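Local coordinates for extracellular ligand-binding receptor (Desulfohalobium retbaense DSM 5692, PDB 5ERE), which binds the keto acid 2-oxo-4-methylpentanoate (ketoleucine) in a periplasmic binding module and probably works in signalling through tandem PAS sensor modules, at residues A[307-312]-A[472-477]; A[84-89]-A[275-280]; A[480-485]-A[517-522]. All blocks are in the same frame, centred on the assembly; numbering follows the deposited sequence.

Overall arrangement
Contacts 2, 1 and 3 follow one another along the chain in that order, none nested in another. Contact 2 lies inside the periplasmic binding module, where the parallel sheet containing strand 88-92 meets helix 277-284. About 34 Å away, centre to centre, contact 1 joins strand 304-314 of the mixed sheet to the loop that leads into strand 476-480, and so ties the binding module to the sensor region. Strand 476-480 runs on into contact 3, with its centre about 25 Å from that of contact 1, where it ends near helix 515-520. Contacts 2 and 3, centres about 55 Å apart, lie on opposite sides of the chain's centre. Contact 1 thus sits where the ligand-binding part meets the sensor part.

Contact 1: A[307-312]-A[472-477]; sequences PYIFKK and NFPVEI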
# COMPACT_ATOMS: atom_id res chain seq x y z
N PRO A 307 -0.18 5.94 6.26
CA PRO A 307 -1.11 5.37 5.26
C PRO A 307 -1.70 6.40 4.27
O PRO A 307 -1.74 7.61 4.54
CB PRO A 307 -2.21 4.75 6.13
CG PRO A 307 -2.13 5.51 7.47
CD PRO A 307 -0.69 5.82 7.65
N TYR A 308 -2.08 5.88 3.10
CA TYR A 308 -2.73 6.62 2.02
C TYR A 308 -4.11 6.01 1.75
O TYR A 308 -4.38 4.81 2.04
CB TYR A 308 -1.92 6.58 0.69
CG TYR A 308 -0.80 7.58 0.54
CD1 TYR A 308 0.12 7.80 1.56
CD2 TYR A 308 -0.63 8.28 -0.62
CE1 TYR A 308 1.14 8.71 1.42
CE2 TYR A 308 0.38 9.19 -0.78
CZ TYR A 308 1.27 9.40 0.28
OH TYR A 308 2.28 10.30 0.17
N ILE A 309 -4.97 6.84 1.17
CA ILE A 309 -6.28 6.40 0.72
C ILE A 309 -6.54 6.91 -0.69
O ILE A 309 -5.82 7.77 -1.21
CB ILE A 309 -7.43 6.90 1.59
CG1 ILE A 309 -7.30 8.42 1.80
CG2 ILE A 309 -7.43 6.16 2.88
CD1 ILE A 309 -8.57 9.12 2.26
N PHE A 310 -7.59 6.37 -1.27
CA PHE A 310 -8.16 6.97 -2.47
C PHE A 310 -9.12 8.10 -2.16
O PHE A 310 -9.95 8.01 -1.25
CB PHE A 310 -8.86 5.90 -3.28
CG PHE A 310 -7.91 5.02 -4.01
CD1 PHE A 310 -7.31 5.46 -5.17
CD2 PHE A 310 -7.59 3.76 -3.53
CE1 PHE A 310 -6.41 4.65 -5.86
CE2 PHE A 310 -6.70 2.95 -4.21
CZ PHE A 310 -6.11 3.40 -5.37
N LYS A 311 -8.92 9.18 -2.89
CA LYS A 311 -9.79 10.33 -2.84
C LYS A 311 -10.31 10.65 -4.23
O LYS A 311 -9.80 10.14 -5.24
CB LYS A 311 -9.06 11.52 -2.25
CG LYS A 311 -8.76 11.30 -0.80
CD LYS A 311 -8.19 12.52 -0.12
CE LYS A 311 -9.26 13.49 0.41
NZ LYS A 311 -8.59 14.66 1.03
N LYS A 312 -11.34 11.47 -4.29
CA LYS A 312 -11.81 11.91 -5.59
C LYS A 312 -12.32 13.34 -5.54
O LYS A 312 -12.73 13.84 -4.51
CB LYS A 312 -12.89 10.98 -6.11
CG LYS A 312 -14.24 11.16 -5.47
CD LYS A 312 -15.19 10.06 -5.92
CE LYS A 312 -15.47 10.02 -7.42
NZ LYS A 312 -15.66 8.60 -7.87
N ASN A 472 -0.55 -0.44 3.72
CA ASN A 472 -0.48 1.03 3.71
C ASN A 472 -1.84 1.71 3.49
O ASN A 472 -1.92 2.92 3.43
CB ASN A 472 0.56 1.53 2.67
CG ASN A 472 1.99 1.37 3.16
OD1 ASN A 472 2.27 1.59 4.33
ND2 ASN A 472 2.91 1.01 2.26
N PHE A 473 -2.91 0.92 3.46
CA PHE A 473 -4.27 1.45 3.53
C PHE A 473 -4.68 1.44 4.99
O PHE A 473 -4.32 0.50 5.72
CB PHE A 473 -5.26 0.63 2.71
CG PHE A 473 -5.08 0.73 1.23
CD1 PHE A 473 -5.68 1.75 0.53
CD2 PHE A 473 -4.31 -0.21 0.53
CE1 PHE A 473 -5.53 1.86 -0.86
CE2 PHE A 473 -4.16 -0.11 -0.87
CZ PHE A 473 -4.78 0.93 -1.55
N PRO A 474 -5.45 2.44 5.42
CA PRO A 474 -5.89 2.40 6.83
C PRO A 474 -7.12 1.52 7.03
O PRO A 474 -8.19 2.00 7.32
CB PRO A 474 -6.21 3.86 7.13
CG PRO A 474 -6.80 4.34 5.80
CD PRO A 474 -5.89 3.67 4.75
N VAL A 475 -6.96 0.22 6.87
CA VAL A 475 -8.06 -0.73 6.98
C VAL A 475 -7.49 -1.98 7.60
O VAL A 475 -6.29 -2.18 7.57
CB VAL A 475 -8.70 -1.12 5.58
CG1 VAL A 475 -9.04 0.10 4.78
CG2 VAL A 475 -7.76 -2.04 4.79
N GLU A 476 -8.35 -2.85 8.11
CA GLU A 476 -7.94 -4.21 8.43
C GLU A 476 -8.87 -5.23 7.82
O GLU A 476 -10.06 -4.96 7.64
CB GLU A 476 -7.89 -4.41 9.96
CG GLU A 476 -7.10 -3.33 10.67
CD GLU A 476 -6.96 -3.59 12.17
OE1 GLU A 476 -7.78 -4.35 12.73
OE2 GLU A 476 -6.02 -3.03 12.79
N ILE A 477 -8.32 -6.38 7.48
CA ILE A 477 -9.10 -7.52 7.01
C ILE A 477 -8.84 -8.71 7.95
O ILE A 477 -7.68 -9.04 8.23
CB ILE A 477 -8.75 -7.89 5.56
CG1 ILE A 477 -9.16 -6.75 4.63
CG2 ILE A 477 -9.39 -9.23 5.13
CD1 ILE A 477 -8.96 -6.98 3.21
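Y308 N donates to N472 O over 3.0 Å, the one hydrogen bond between the two segments. The donor stands almost straight in line with the carbonyl, at a C=O...N angle of 176°. It links the start of strand 308-312 to the loop before strand 476-480. N472 suits its place because asparagine tolerates a positive phi, here 79°. Y308 O and N472 O are close acceptors that cannot bond each other; the amide of Q118 donates to the first and, weakly, to the second, which probably eases their repulsion.

Apolar contacts lie next to this bond. P307 CB is 4.1 Å from P474 CD. I309 CG2, anti to its own carbonyl carbon, presses on P474 CG and CD, both at 3.5 Å, a tight fit with the two side chains crossing at about a right angle. P474 suits the centre of an inverse gamma turn, closed by a weak V475 N to F473 O bond. F310 CE2 meets the edge of the F473 ring, 3.7 Å from F473 CE1 and near the plane of that ring; L328 of helix 324-357 also touches F473.

One directional bond beside prolines and aromatic rings is consistent with a junction that relies on close fit as much as on polar bonding.

Contact 2: A[84-89]-A[275-280]; sequences EKDIFH and QTPKAL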
# COMPACT_ATOMS: atom_id res chain seq x y z
N GLU A 84 28.35 15.64 1.98
CA GLU A 84 29.77 16.01 1.86
C GLU A 84 30.16 17.16 2.79
O GLU A 84 31.26 17.16 3.33
CB GLU A 84 30.09 16.36 0.39
CG GLU A 84 31.28 17.30 0.14
CD GLU A 84 32.63 16.69 0.50
OE1 GLU A 84 32.67 15.52 0.95
OE2 GLU A 84 33.66 17.37 0.32
N LYS A 85 29.27 18.13 2.96
CA LYS A 85 29.58 19.27 3.83
C LYS A 85 29.15 19.02 5.27
O LYS A 85 29.27 19.89 6.12
CB LYS A 85 28.90 20.53 3.30
CG LYS A 85 29.34 20.91 1.90
CD LYS A 85 28.85 22.29 1.48
CE LYS A 85 29.36 22.66 0.09
NZ LYS A 85 30.83 22.94 0.09
N ASP A 86 28.65 17.81 5.51
CA ASP A 86 28.14 17.40 6.82
C ASP A 86 27.13 18.39 7.42
O ASP A 86 27.29 18.88 8.54
CB ASP A 86 29.31 17.17 7.77
CG ASP A 86 29.02 16.07 8.79
OD1 ASP A 86 28.32 15.08 8.43
OD2 ASP A 86 29.50 16.20 9.93
N ILE A 87 26.09 18.66 6.63
CA ILE A 87 24.95 19.46 7.05
C ILE A 87 23.70 18.60 7.09
O ILE A 87 23.39 17.89 6.13
CB ILE A 87 24.68 20.64 6.10
CG1 ILE A 87 25.95 21.45 5.84
CG2 ILE A 87 23.57 21.52 6.66
CD1 ILE A 87 26.47 22.19 7.06
N PHE A 88 22.96 18.67 8.20
CA PHE A 88 21.78 17.88 8.31
C PHE A 88 20.73 18.34 7.25
O PHE A 88 20.58 19.53 6.94
CB PHE A 88 21.20 17.96 9.72
CG PHE A 88 19.94 17.18 9.90
CD1 PHE A 88 19.93 15.81 9.77
CD2 PHE A 88 18.75 17.83 10.15
CE1 PHE A 88 18.76 15.09 9.90
CE2 PHE A 88 17.56 17.12 10.28
CZ PHE A 88 17.57 15.76 10.16
N HIS A 89 20.08 17.36 6.66
CA HIS A 89 19.23 17.60 5.50
C HIS A 89 17.88 16.95 5.70
O HIS A 89 17.80 15.77 6.05
CB HIS A 89 19.90 17.09 4.21
CG HIS A 89 19.08 17.34 2.98
ND1 HIS A 89 18.95 16.41 1.97
CD2 HIS A 89 18.35 18.42 2.59
CE1 HIS A 89 18.15 16.89 1.02
NE2 HIS A 89 17.79 18.11 1.37
N GLN A 275 22.36 18.29 17.58
CA GLN A 275 22.93 19.37 16.78
C GLN A 275 23.80 18.84 15.64
O GLN A 275 23.84 19.45 14.58
CB GLN A 275 23.75 20.32 17.65
CG GLN A 275 22.93 21.33 18.46
CD GLN A 275 23.61 21.72 19.76
OE1 GLN A 275 24.85 21.72 19.85
NE2 GLN A 275 22.81 22.02 20.78
N THR A 276 24.50 17.73 15.84
CA THR A 276 25.23 17.15 14.71
C THR A 276 24.28 16.42 13.77
O THR A 276 23.22 15.95 14.17
CB THR A 276 26.31 16.15 15.12
OG1 THR A 276 25.69 14.98 15.66
CG2 THR A 276 27.28 16.76 16.12
N PRO A 277 24.69 16.31 12.50
CA PRO A 277 23.93 15.55 11.50
C PRO A 277 23.57 14.14 11.97
O PRO A 277 22.47 13.68 11.68
CB PRO A 277 24.88 15.52 10.31
CG PRO A 277 25.64 16.81 10.42
CD PRO A 277 25.86 16.99 11.89
N LYS A 278 24.49 13.46 12.64
CA LYS A 278 24.21 12.13 13.13
C LYS A 278 23.14 12.15 14.20
O LYS A 278 22.29 11.27 14.26
CB LYS A 278 25.48 11.48 13.69
CG LYS A 278 26.42 10.90 12.64
CD LYS A 278 27.30 9.76 13.19
CE LYS A 278 26.49 8.47 13.41
NZ LYS A 278 27.36 7.24 13.42
N ALA A 279 23.19 13.12 15.10
CA ALA A 279 22.24 13.14 16.20
C ALA A 279 20.85 13.51 15.66
O ALA A 279 19.82 13.00 16.10
CB ALA A 279 22.68 14.12 17.28
N LEU A 280 20.84 14.41 14.70
CA LEU A 280 19.58 14.88 14.13
C LEU A 280 18.93 13.77 13.32
O LEU A 280 17.72 13.58 13.39
CB LEU A 280 19.81 16.13 13.30
CG LEU A 280 19.92 17.37 14.18
CD1 LEU A 280 20.45 18.53 13.41
CD2 LEU A 280 18.61 17.72 14.81
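F88 and P277 come together where a beta-alpha-beta unit of the periplasmic binding fold passes from helix 72-84 into strand 88-92, against the start of helix 277-284. No hydrogen bond crosses; the contact rests on CH-pi and apolar packing, and on D86 against the proline.

The CH-pi interaction is the clearest element. L280 CB stands over the centre of the F88 ring, 3.5 Å from the centroid and 8° off the ring normal, while L280 CD1 reaches F88 CD2 at 3.7 Å. F88 brings its ring here because CG is anti to the backbone N (chi1 178°). L266 of helix 254-271 touches both side chains, so they belong to a shared apolar layer. An alanine at F88 would probably leave one side of L280 CB without its aromatic partner and open a gap beside L266.

D86 meets the proline through its carbonyl and carboxylate: D86 O is 3.2 Å from P277 CG, and D86 OD1 lies 3.8 Å from P277 CG, the side chains crossing at about a right angle. D86 ends helix 72-84 in a Schellman motif, and aspartate adopts its positive phi more readily than most non-glycine residues.

P277, which has no N-H to offer, fits the first helical turn, and T276 is the N-cap. The helix goes on to E282, a calcium ligand. A279 N donates to T276 OG1 over 3.2 Å, with an N-H...O angle of 155°.

Contact 3: A[480-485]-A[517-522]; sequences LQRDGT and KMVSQA
R482 lays the flat of its guanidinium over the carbonyl oxygen of V519, which sits 3.3 Å above the plane, over its centre. R482 belongs to the type I beta turn Q481-G484, which closes the hairpin between strands 476-480 and 486-488 in an antiparallel sheet of the sensor region, consistent with a PAS module; V519 is in the last turn of helix 515-520.

This is no hydrogen bond, the angle at R482 NE being poor; the attraction is probably electrostatic. The positive group would probably be drawn to a helix end rich in carbonyls. R556 of strand 553-561 donates to the same oxygen, and to M518 O as well. The R482 chain bends at chi2 (-91°), and this side chain also touches a crystal neighbour, so its pose may owe something to the lattice.

V519, a branched residue, packs both methyls against polar atoms of R482: V519 CG1 is 3.4 Å from R482 NH1, and V519 CG2 is 3.5 Å from R482 O. The apolar contact is that of selenomethionine M518, which crosses L480 at about a right angle with M518 CE 3.4 Å from L480 CD2, a tight meeting of a long, bendable chain with a branched leucine. A558 and W545 of neighbouring strands also touch M518.

The turn itself is braced from within. G484 N bonds to Q481 O, and G484 has a positive phi (85°) at which a CB would be jammed against the preceding carbonyl oxygen. D483 points away from the helix and forms an Asx turn, OD1 accepting from T485 N at 2.9 Å. From the same face of the carboxylate plane, T485 OG1 donates to D483 OD1 over 2.7 Å.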
# COMPACT_ATOMS: atom_id res chain seq x y z
N LEU A 480 -12.90 -15.09 9.74
CA LEU A 480 -13.64 -15.80 10.77
C LEU A 480 -14.12 -17.14 10.26
O LEU A 480 -14.55 -17.27 9.10
CB LEU A 480 -14.87 -14.98 11.21
CG LEU A 480 -14.94 -14.38 12.60
CD1 LEU A 480 -13.69 -13.56 12.89
CD2 LEU A 480 -16.22 -13.51 12.70
N GLN A 481 -14.08 -18.13 11.14
CA GLN A 481 -14.73 -19.41 10.92
C GLN A 481 -16.24 -19.32 11.09
O GLN A 481 -16.71 -18.43 11.77
CB GLN A 481 -14.20 -20.41 11.90
CG GLN A 481 -14.14 -21.77 11.36
CD GLN A 481 -13.07 -22.55 12.06
OE1 GLN A 481 -12.19 -23.09 11.42
NE2 GLN A 481 -13.13 -22.59 13.39
N ARG A 482 -16.98 -20.26 10.52
CA ARG A 482 -18.45 -20.20 10.62
C ARG A 482 -18.93 -20.13 12.07
O ARG A 482 -19.77 -19.30 12.40
CB ARG A 482 -19.07 -21.39 9.92
CG ARG A 482 -20.30 -21.07 9.11
CD ARG A 482 -21.50 -21.21 9.92
NE ARG A 482 -22.73 -20.97 9.18
CZ ARG A 482 -23.91 -20.85 9.77
NH1 ARG A 482 -24.00 -20.93 11.10
NH2 ARG A 482 -25.01 -20.64 9.05
N ASP A 483 -18.38 -20.99 12.93
CA ASP A 483 -18.67 -20.95 14.38
C ASP A 483 -18.20 -19.69 15.10
O ASP A 483 -18.18 -19.67 16.32
CB ASP A 483 -18.03 -22.18 15.09
CG ASP A 483 -16.50 -22.20 15.04
OD1 ASP A 483 -15.87 -21.17 14.71
OD2 ASP A 483 -15.91 -23.25 15.37
N GLY A 484 -17.80 -18.64 14.38
CA GLY A 484 -17.32 -17.43 15.03
C GLY A 484 -15.84 -17.36 15.45
O GLY A 484 -15.37 -16.29 15.79
N THR A 485 -15.11 -18.46 15.39
CA THR A 485 -13.68 -18.44 15.74
C THR A 485 -12.82 -17.61 14.77
O THR A 485 -12.90 -17.75 13.54
CB THR A 485 -13.10 -19.85 15.78
OG1 THR A 485 -13.97 -20.71 16.53
CG2 THR A 485 -11.71 -19.86 16.41
N LYS A 517 -24.47 -11.65 13.23
CA LYS A 517 -24.91 -11.61 11.84
C LYS A 517 -23.87 -12.24 10.89
O LYS A 517 -24.22 -12.84 9.87
CB LYS A 517 -25.19 -10.17 11.42
N MSE A 518 -22.59 -12.11 11.23
CA MSE A 518 -21.52 -12.64 10.39
C MSE A 518 -21.55 -14.16 10.36
O MSE A 518 -21.22 -14.77 9.35
CB MSE A 518 -20.15 -12.17 10.86
CG MSE A 518 -19.78 -10.80 10.40
SE MSE A 518 -17.90 -10.36 10.78
CE MSE A 518 -17.00 -11.86 9.88
N VAL A 519 -21.93 -14.78 11.46
CA VAL A 519 -22.10 -16.23 11.49
C VAL A 519 -23.08 -16.73 10.43
O VAL A 519 -22.77 -17.66 9.69
CB VAL A 519 -22.59 -16.70 12.87
CG1 VAL A 519 -23.10 -18.12 12.83
CG2 VAL A 519 -21.46 -16.60 13.85
N SER A 520 -24.25 -16.10 10.34
CA SER A 520 -25.35 -16.68 9.58
C SER A 520 -25.48 -16.17 8.16
O SER A 520 -26.15 -16.80 7.35
CB SER A 520 -26.65 -16.42 10.32
OG SER A 520 -26.72 -15.07 10.73
N GLN A 521 -24.85 -15.05 7.84
CA GLN A 521 -24.93 -14.49 6.48
C GLN A 521 -23.57 -14.54 5.75
O GLN A 521 -22.52 -14.27 6.35
CB GLN A 521 -25.46 -13.05 6.52
N ALA A 522 -23.59 -14.89 4.47
CA ALA A 522 -22.36 -15.01 3.68
C ALA A 522 -21.77 -13.65 3.32
O ALA A 522 -20.56 -13.51 3.15
CB ALA A 522 -22.63 -15.82 2.42